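Extracellular solute-binding protein (Conexibacter woesei, PDB 4P98) probably captures a small solute, perhaps a nucleoside as in PnrA-like relatives, outside the cell membrane and delivers it to an ABC transporter. Local coordinates at residues Thr29-Gly32 against Ala33-Trp37; Phe184-Leu187 against Gln188-Gln191; Val270-Leu273 against Gly274-Gly277. One frame throughout, in Å; residues are numbered along the deposited sequence.

Interaction 1 (Thr29-Gly32 against Ala33-Trp37); sequences TNDG and AFNAW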
loop_
_atom_site.group_PDB
_atom_site.type_symbol
_atom_site.label_atom_id
_atom_site.label_comp_id
_atom_site.label_asym_id
_atom_site.label_seq_id
_atom_site.Cartn_x
_atom_site.Cartn_y
_atom_site.Cartn_z
ATOM N N THR A 29 0.471 0.963 -13.212
ATOM C CA THR A 29 1.392 1.748 -12.387
ATOM C C THR A 29 1.028 3.233 -12.292
ATOM O O THR A 29 1.610 3.951 -11.491
ATOM C CB THR A 29 2.858 1.593 -12.846
ATOM O OG1 THR A 29 2.991 2.004 -14.212
ATOM C CG2 THR A 29 3.316 0.143 -12.690
ATOM N N ASN A 30 0.066 3.697 -13.097
ATOM C CA ASN A 30 -0.489 5.039 -12.923
ATOM C C ASN A 30 -1.693 5.056 -11.954
ATOM O O ASN A 30 -2.437 6.021 -11.918
ATOM C CB ASN A 30 -0.872 5.648 -14.295
ATOM C CG ASN A 30 -2.035 4.923 -14.952
ATOM O OD1 ASN A 30 -2.578 3.972 -14.392
ATOM N ND2 ASN A 30 -2.422 5.365 -16.146
ATOM N N ASP A 31 -1.872 3.994 -11.161
ATOM C CA ASP A 31 -2.965 3.939 -10.162
ATOM C C ASP A 31 -2.770 4.865 -8.948
ATOM O O ASP A 31 -3.694 5.053 -8.149
ATOM C CB ASP A 31 -3.257 2.493 -9.712
ATOM C CG ASP A 31 -2.100 1.827 -8.909
ATOM O OD1 ASP A 31 -1.072 2.456 -8.605
ATOM O OD2 ASP A 31 -2.247 0.637 -8.567
ATOM N N GLY A 32 -1.576 5.446 -8.819
ATOM C CA GLY A 32 -1.232 6.274 -7.656
ATOM C C GLY A 32 -1.347 5.535 -6.329
ATOM O O GLY A 32 -1.551 6.155 -5.284
ATOM N N ALA A 33 -1.240 4.207 -6.378
ATOM C CA ALA A 33 -1.441 3.375 -5.200
ATOM C C ALA A 33 -0.581 2.107 -5.328
ATOM O O ALA A 33 0.604 2.219 -5.664
ATOM C CB ALA A 33 -2.919 3.072 -5.015
ATOM N N PHE A 34 -1.148 0.926 -5.082
ATOM C CA PHE A 34 -0.364 -0.322 -4.977
ATOM C C PHE A 34 0.673 -0.498 -6.082
ATOM O O PHE A 34 1.842 -0.742 -5.794
ATOM C CB PHE A 34 -1.289 -1.551 -4.935
ATOM C CG PHE A 34 -0.562 -2.863 -4.772
ATOM C CD1 PHE A 34 -0.037 -3.234 -3.533
ATOM C CD2 PHE A 34 -0.433 -3.745 -5.841
ATOM C CE1 PHE A 34 0.608 -4.442 -3.379
ATOM C CE2 PHE A 34 0.216 -4.954 -5.691
ATOM C CZ PHE A 34 0.751 -5.295 -4.457
ATOM N N ASN A 35 0.271 -0.374 -7.346
ATOM C CA ASN A 35 1.214 -0.634 -8.425
ATOM C C ASN A 35 2.217 0.486 -8.595
ATOM O O ASN A 35 3.385 0.218 -8.890
ATOM C CB ASN A 35 0.515 -0.957 -9.735
ATOM C CG ASN A 35 -0.266 -2.247 -9.651
ATOM O OD1 ASN A 35 0.280 -3.335 -9.808
ATOM N ND2 ASN A 35 -1.545 -2.131 -9.384
ATOM N N ALA A 36 1.775 1.720 -8.365
ATOM C CA ALA A 36 2.678 2.868 -8.401
ATOM C C ALA A 36 3.775 2.730 -7.348
ATOM O O ALA A 36 4.905 3.159 -7.570
ATOM C CB ALA A 36 1.917 4.158 -8.184
ATOM N N TRP A 37 3.444 2.125 -6.213
ATOM C CA TRP A 37 4.436 1.954 -5.134
ATOM C C TRP A 37 5.625 1.098 -5.579
ATOM O O TRP A 37 6.771 1.395 -5.234
ATOM C CB TRP A 37 3.798 1.384 -3.872
ATOM C CG TRP A 37 2.674 2.231 -3.300
ATOM C CD1 TRP A 37 2.483 3.578 -3.472
ATOM C CD2 TRP A 37 1.591 1.778 -2.484
ATOM N NE1 TRP A 37 1.353 3.988 -2.806
ATOM C CE2 TRP A 37 0.793 2.904 -2.183
ATOM C CE3 TRP A 37 1.224 0.532 -1.961
ATOM C CZ2 TRP A 37 -0.349 2.821 -1.395
ATOM C CZ3 TRP A 37 0.079 0.454 -1.171
ATOM C CH2 TRP A 37 -0.695 1.590 -0.910
HETATM O O HOH W 1 0.543 6.971 -2.790
#
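Ala33 is the first residue to meet the carboxylate of Asp31: its backbone N gives a hydrogen bond of 2.8 Å to Asp31 OD1, coming from well above the carboxylate plane. Just before it, Gly32 has a positive phi (58°), which favours glycine. Phe34 sets off away from the loop at CB, and its ring stacks with that of His82. Asn35 takes the other carboxylate oxygen with two groups. Its backbone N reaches the syn lone pair of Asp31 OD2 at 3.0 Å, while its ND2, also 3.0 Å from Asp31 OD2, approaches from above the plane. The two side chains cross at about a right angle, their flat ends turned 42° apart, and Asn35 OD1 accepts from Gly27 N. Here one aspartate of the loop between strand 22-25 and helix 34-45 folds onto the helix start, accepting from backbone N-H groups at and just before it, where the helix dipole would probably favour a negative charge. A chi1 of 67° sets Asp31 CG between its backbone N and carbonyl carbon, turning the carboxylate that way. This strand-loop-helix connection belongs to the parallel, Rossmann-like sheet of a periplasmic-binding-protein fold. Ala36 N completes the grip at 3.0 Å from Asp31 OD1, on the syn side and across the plane from Ala33 N; each oxygen thus accepts twice. Ala36 CB lies 3.3 Å from Thr29 O. Last comes Trp37, with one ring face over Ala33 O and Phe34 N; a water at the ring edge accepts from Trp37 NE1 at 3.1 Å and gives a weak bond to Gly32 O.

Interaction 2 (Phe184-Leu187 against Gln188-Gln191); sequences FYDL and QKEQ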
loop_
_atom_site.group_PDB
_atom_site.type_symbol
_atom_site.label_atom_id
_atom_site.label_comp_id
_atom_site.label_asym_id
_atom_site.label_seq_id
_atom_site.Cartn_x
_atom_site.Cartn_y
_atom_site.Cartn_z
ATOM N N PHE A 184 -15.119 -1.941 -6.815
ATOM C CA PHE A 184 -13.777 -1.365 -6.920
ATOM C C PHE A 184 -13.775 -0.228 -7.945
ATOM O O PHE A 184 -14.359 -0.369 -9.006
ATOM C CB PHE A 184 -12.759 -2.399 -7.377
ATOM C CG PHE A 184 -12.443 -3.454 -6.354
ATOM C CD1 PHE A 184 -11.925 -3.113 -5.119
ATOM C CD2 PHE A 184 -12.615 -4.797 -6.656
ATOM C CE1 PHE A 184 -11.602 -4.087 -4.189
ATOM C CE2 PHE A 184 -12.303 -5.779 -5.727
ATOM C CZ PHE A 184 -11.789 -5.424 -4.494
ATOM N N TYR A 185 -13.134 0.891 -7.613
ATOM C CA TYR A 185 -12.820 1.947 -8.585
ATOM C C TYR A 185 -14.076 2.553 -9.232
ATOM O O TYR A 185 -14.029 2.956 -10.381
ATOM C CB TYR A 185 -11.867 1.380 -9.663
ATOM C CG TYR A 185 -11.036 2.382 -10.452
ATOM C CD1 TYR A 185 -10.417 3.460 -9.831
ATOM C CD2 TYR A 185 -10.836 2.226 -11.833
ATOM C CE1 TYR A 185 -9.652 4.368 -10.555
ATOM C CE2 TYR A 185 -10.069 3.126 -12.558
ATOM C CZ TYR A 185 -9.479 4.196 -11.909
ATOM O OH TYR A 185 -8.713 5.104 -12.597
ATOM N N ASP A 186 -15.194 2.600 -8.502
ATOM C CA ASP A 186 -16.395 3.296 -8.983
ATOM C C ASP A 186 -16.368 4.689 -8.390
ATOM O O ASP A 186 -16.911 4.933 -7.324
ATOM C CB ASP A 186 -17.688 2.581 -8.592
ATOM C CG ASP A 186 -18.910 3.156 -9.301
ATOM O OD1 ASP A 186 -19.001 4.389 -9.509
ATOM O OD2 ASP A 186 -19.795 2.364 -9.644
ATOM N N LEU A 187 -15.713 5.594 -9.095
ATOM C CA LEU A 187 -15.418 6.910 -8.550
ATOM C C LEU A 187 -16.690 7.722 -8.341
ATOM O O LEU A 187 -16.775 8.525 -7.425
ATOM C CB LEU A 187 -14.424 7.635 -9.449
ATOM C CG LEU A 187 -13.088 6.928 -9.676
ATOM C CD1 LEU A 187 -12.196 7.781 -10.553
ATOM C CD2 LEU A 187 -12.359 6.619 -8.376
ATOM N N GLN A 188 -17.694 7.481 -9.176
ATOM C CA GLN A 188 -18.951 8.218 -9.091
ATOM C C GLN A 188 -19.731 7.838 -7.834
ATOM O O GLN A 188 -20.196 8.713 -7.106
ATOM C CB GLN A 188 -19.755 8.007 -10.385
ATOM C CG GLN A 188 -18.996 8.617 -11.569
ATOM C CD GLN A 188 -19.512 8.217 -12.944
ATOM O OE1 GLN A 188 -20.336 7.315 -13.087
ATOM N NE2 GLN A 188 -19.005 8.884 -13.964
ATOM N N LYS A 189 -19.814 6.544 -7.535
ATOM C CA LYS A 189 -20.443 6.100 -6.287
ATOM C C LYS A 189 -19.600 6.517 -5.073
ATOM O O LYS A 189 -20.141 6.865 -4.030
ATOM C CB LYS A 189 -20.645 4.589 -6.265
ATOM C CG LYS A 189 -21.794 4.110 -7.135
ATOM C CD LYS A 189 -22.008 2.606 -6.986
ATOM C CE LYS A 189 -22.992 2.069 -8.027
ATOM N NZ LYS A 189 -22.866 0.590 -8.197
ATOM N N GLU A 190 -18.278 6.493 -5.227
ATOM C CA GLU A 190 -17.377 6.934 -4.160
ATOM C C GLU A 190 -17.610 8.398 -3.821
ATOM O O GLU A 190 -17.744 8.753 -2.654
ATOM C CB GLU A 190 -15.927 6.749 -4.575
ATOM C CG GLU A 190 -14.946 6.950 -3.430
ATOM C CD GLU A 190 -13.533 6.927 -3.936
ATOM O OE1 GLU A 190 -12.888 5.863 -3.825
ATOM O OE2 GLU A 190 -13.097 7.956 -4.501
ATOM N N GLN A 191 -17.670 9.239 -4.850
ATOM C CA GLN A 191 -18.017 10.644 -4.653
ATOM C C GLN A 191 -19.355 10.845 -3.911
ATOM O O GLN A 191 -19.410 11.610 -2.942
ATOM C CB GLN A 191 -17.981 11.412 -5.970
ATOM C CG GLN A 191 -18.244 12.902 -5.777
ATOM C CD GLN A 191 -17.827 13.753 -6.950
ATOM O OE1 GLN A 191 -17.291 13.267 -7.942
ATOM N NE2 GLN A 191 -18.058 15.052 -6.828
#
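Lys189 crosses the side chain of Asp186 at a slant, and it can be followed from root to tip. Lys189 CB lies 3.6 Å from Asp186 OD1. CG sits about equally far from both carboxylate oxygens. Lys189 CD then passes 3.5 Å from Asp186 OD2, CE keeps close to that oxygen, and Lys189 NZ ends 3.8 Å from Asp186 OD2 in a long salt bridge. Extended beyond CG, the chain carries its methylenes past the carboxylate. With CG anti to the backbone N (chi1 -170°), Asp186 swings its carboxylate round to the start of helix 187-199, where it is the N-cap: Asp186 OD1 accepts from Lys189 N at 3.0 Å, nearly straight at 171° but from above the carboxylate plane. Behind the cap, Asp186 O receives Glu190 N and Leu187 O receives Gln191 N, the first i to i+4 bonds of the helix. The carboxylate of the buried Glu190 reaches the start of helix 212-221, where Gly211 N and Leu214 N bond to it. The carboxylate of Asp186 thus divides its work: OD1 satisfies a helix N-H, whereas OD2 offers the lysine an attraction that is probably weaker and mainly electrostatic.

Interaction 3 (Val270-Leu273 against Gly274-Gly277); sequences VLAL and GNRG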
loop_
_atom_site.group_PDB
_atom_site.type_symbol
_atom_site.label_atom_id
_atom_site.label_comp_id
_atom_site.label_asym_id
_atom_site.label_seq_id
_atom_site.Cartn_x
_atom_site.Cartn_y
_atom_site.Cartn_z
ATOM N N VAL A 270 8.237 -9.242 5.918
ATOM C CA VAL A 270 6.985 -8.619 6.272
ATOM C C VAL A 270 7.182 -7.101 6.193
ATOM O O VAL A 270 8.090 -6.544 6.819
ATOM C CB VAL A 270 6.522 -9.029 7.680
ATOM C CG1 VAL A 270 5.181 -8.405 8.003
ATOM C CG2 VAL A 270 6.420 -10.547 7.783
ATOM N N LEU A 271 6.358 -6.432 5.401
ATOM C CA LEU A 271 6.397 -4.975 5.343
ATOM C C LEU A 271 5.345 -4.470 6.308
ATOM O O LEU A 271 4.166 -4.756 6.141
ATOM C CB LEU A 271 6.153 -4.462 3.921
ATOM C CG LEU A 271 7.386 -4.358 3.019
ATOM C CD1 LEU A 271 7.973 -5.727 2.710
ATOM C CD2 LEU A 271 7.013 -3.625 1.738
ATOM N N ALA A 272 5.771 -3.746 7.338
ATOM C CA ALA A 272 4.871 -3.363 8.428
ATOM C C ALA A 272 5.203 -1.987 9.002
ATOM O O ALA A 272 6.218 -1.390 8.663
ATOM C CB ALA A 272 4.922 -4.418 9.534
ATOM N N LEU A 273 4.330 -1.485 9.881
ATOM C CA LEU A 273 4.553 -0.174 10.494
ATOM C C LEU A 273 5.811 -0.185 11.337
ATOM O O LEU A 273 6.622 0.737 11.261
ATOM C CB LEU A 273 3.365 0.226 11.360
ATOM C CG LEU A 273 2.076 0.551 10.607
ATOM C CD1 LEU A 273 0.891 0.523 11.554
ATOM C CD2 LEU A 273 2.202 1.899 9.924
ATOM N N GLY A 274 5.983 -1.262 12.098
ATOM C CA GLY A 274 7.131 -1.426 12.980
ATOM C C GLY A 274 8.492 -1.355 12.318
ATOM O O GLY A 274 9.428 -0.851 12.907
ATOM N N ASN A 275 8.609 -1.863 11.094
ATOM C CA ASN A 275 9.884 -1.850 10.355
ATOM C C ASN A 275 9.962 -0.841 9.194
ATOM O O ASN A 275 10.884 -0.907 8.379
ATOM C CB ASN A 275 10.217 -3.268 9.850
ATOM C CG ASN A 275 9.114 -3.861 8.974
ATOM O OD1 ASN A 275 8.436 -3.152 8.258
ATOM N ND2 ASN A 275 8.930 -5.170 9.055
ATOM N N ARG A 276 9.003 0.087 9.124
ATOM C CA ARG A 276 8.955 1.125 8.064
ATOM C C ARG A 276 8.765 0.548 6.641
ATOM O O ARG A 276 9.100 1.189 5.637
ATOM C CB ARG A 276 10.152 2.086 8.179
ATOM C CG ARG A 276 10.212 2.766 9.557
ATOM C CD ARG A 276 11.238 3.899 9.648
ATOM N NE ARG A 276 11.260 4.711 8.433
ATOM C CZ ARG A 276 10.479 5.764 8.179
ATOM N NH1 ARG A 276 9.581 6.198 9.066
ATOM N NH2 ARG A 276 10.600 6.392 7.012
ATOM N N GLY A 277 8.180 -0.649 6.571
ATOM C CA GLY A 277 7.724 -1.219 5.308
ATOM C C GLY A 277 6.438 -0.531 4.882
ATOM O O GLY A 277 6.144 -0.464 3.694
#
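Asn275 OD1 is gripped by two backbone N-H groups, Ala272 N at 2.9 Å and Gly277 N at 3.0 Å. The second of these bonds, from the residue two further on, defines an Asx turn, and it lies in the plane of the amide carbonyl; the first comes in tilted by 20°. The Asx turn overlaps a type I beta turn from Leu273 to Arg276, closed by Arg276 N on Leu273 O at 3.3 Å, a long bond made from above the carbonyl plane. Together they fold back the chain where it leaves strand 268-271, an outer strand of the six-stranded parallel sheet. The amide of Asn275 owes its place to chi1 of 57°, which sets CG between the backbone N and the carbonyl carbon and folds the group over the incoming strand. Its other end is used too: Asn275 ND2 gives a 2.8 Å bond to Val270 O, somewhat bent at 137°. With OD1 and ND2 bound to backbone two residues apart, the amide's rotation is fixed, and it pairs much as the backbone of a neighbouring strand would. The methyl of Ala272 rests against the amide. Ala272 O takes weak bonds from Asn275 N and Gly277 N. Gly277 sits where the chain comes back over Leu271, too close to that backbone for a side chain. Helices 125-137 and 294-307 flank the turn: Gln127 OE1 accepts from Leu273 N, and Ser302 OG bonds to Leu273 O. Leu271 CB and CG pack on Gly277 CA, and Leu271 CD2 lies 3.8 Å from Gly277 O.

In the fold
All three contacts show a side-chain amide or carboxylate satisfying backbone N-H groups where the chain changes direction. Interactions 1 and 2 do so at helix starts: both lie near the surface and use an aspartate, but the first carboxylate is spent almost wholly on N-H groups, whereas the second shares itself with a lysine. Interaction 3, partly buried, lies at the end of a strand and uses a neutral asparagine, which can both donate and accept. Interaction 1 follows a strand of the six-stranded sheet and interaction 3 begins on another, their centres about 19 Å apart; interaction 2 follows a strand of the five-stranded sheet, with its centre about 29 Å from that of interaction 3.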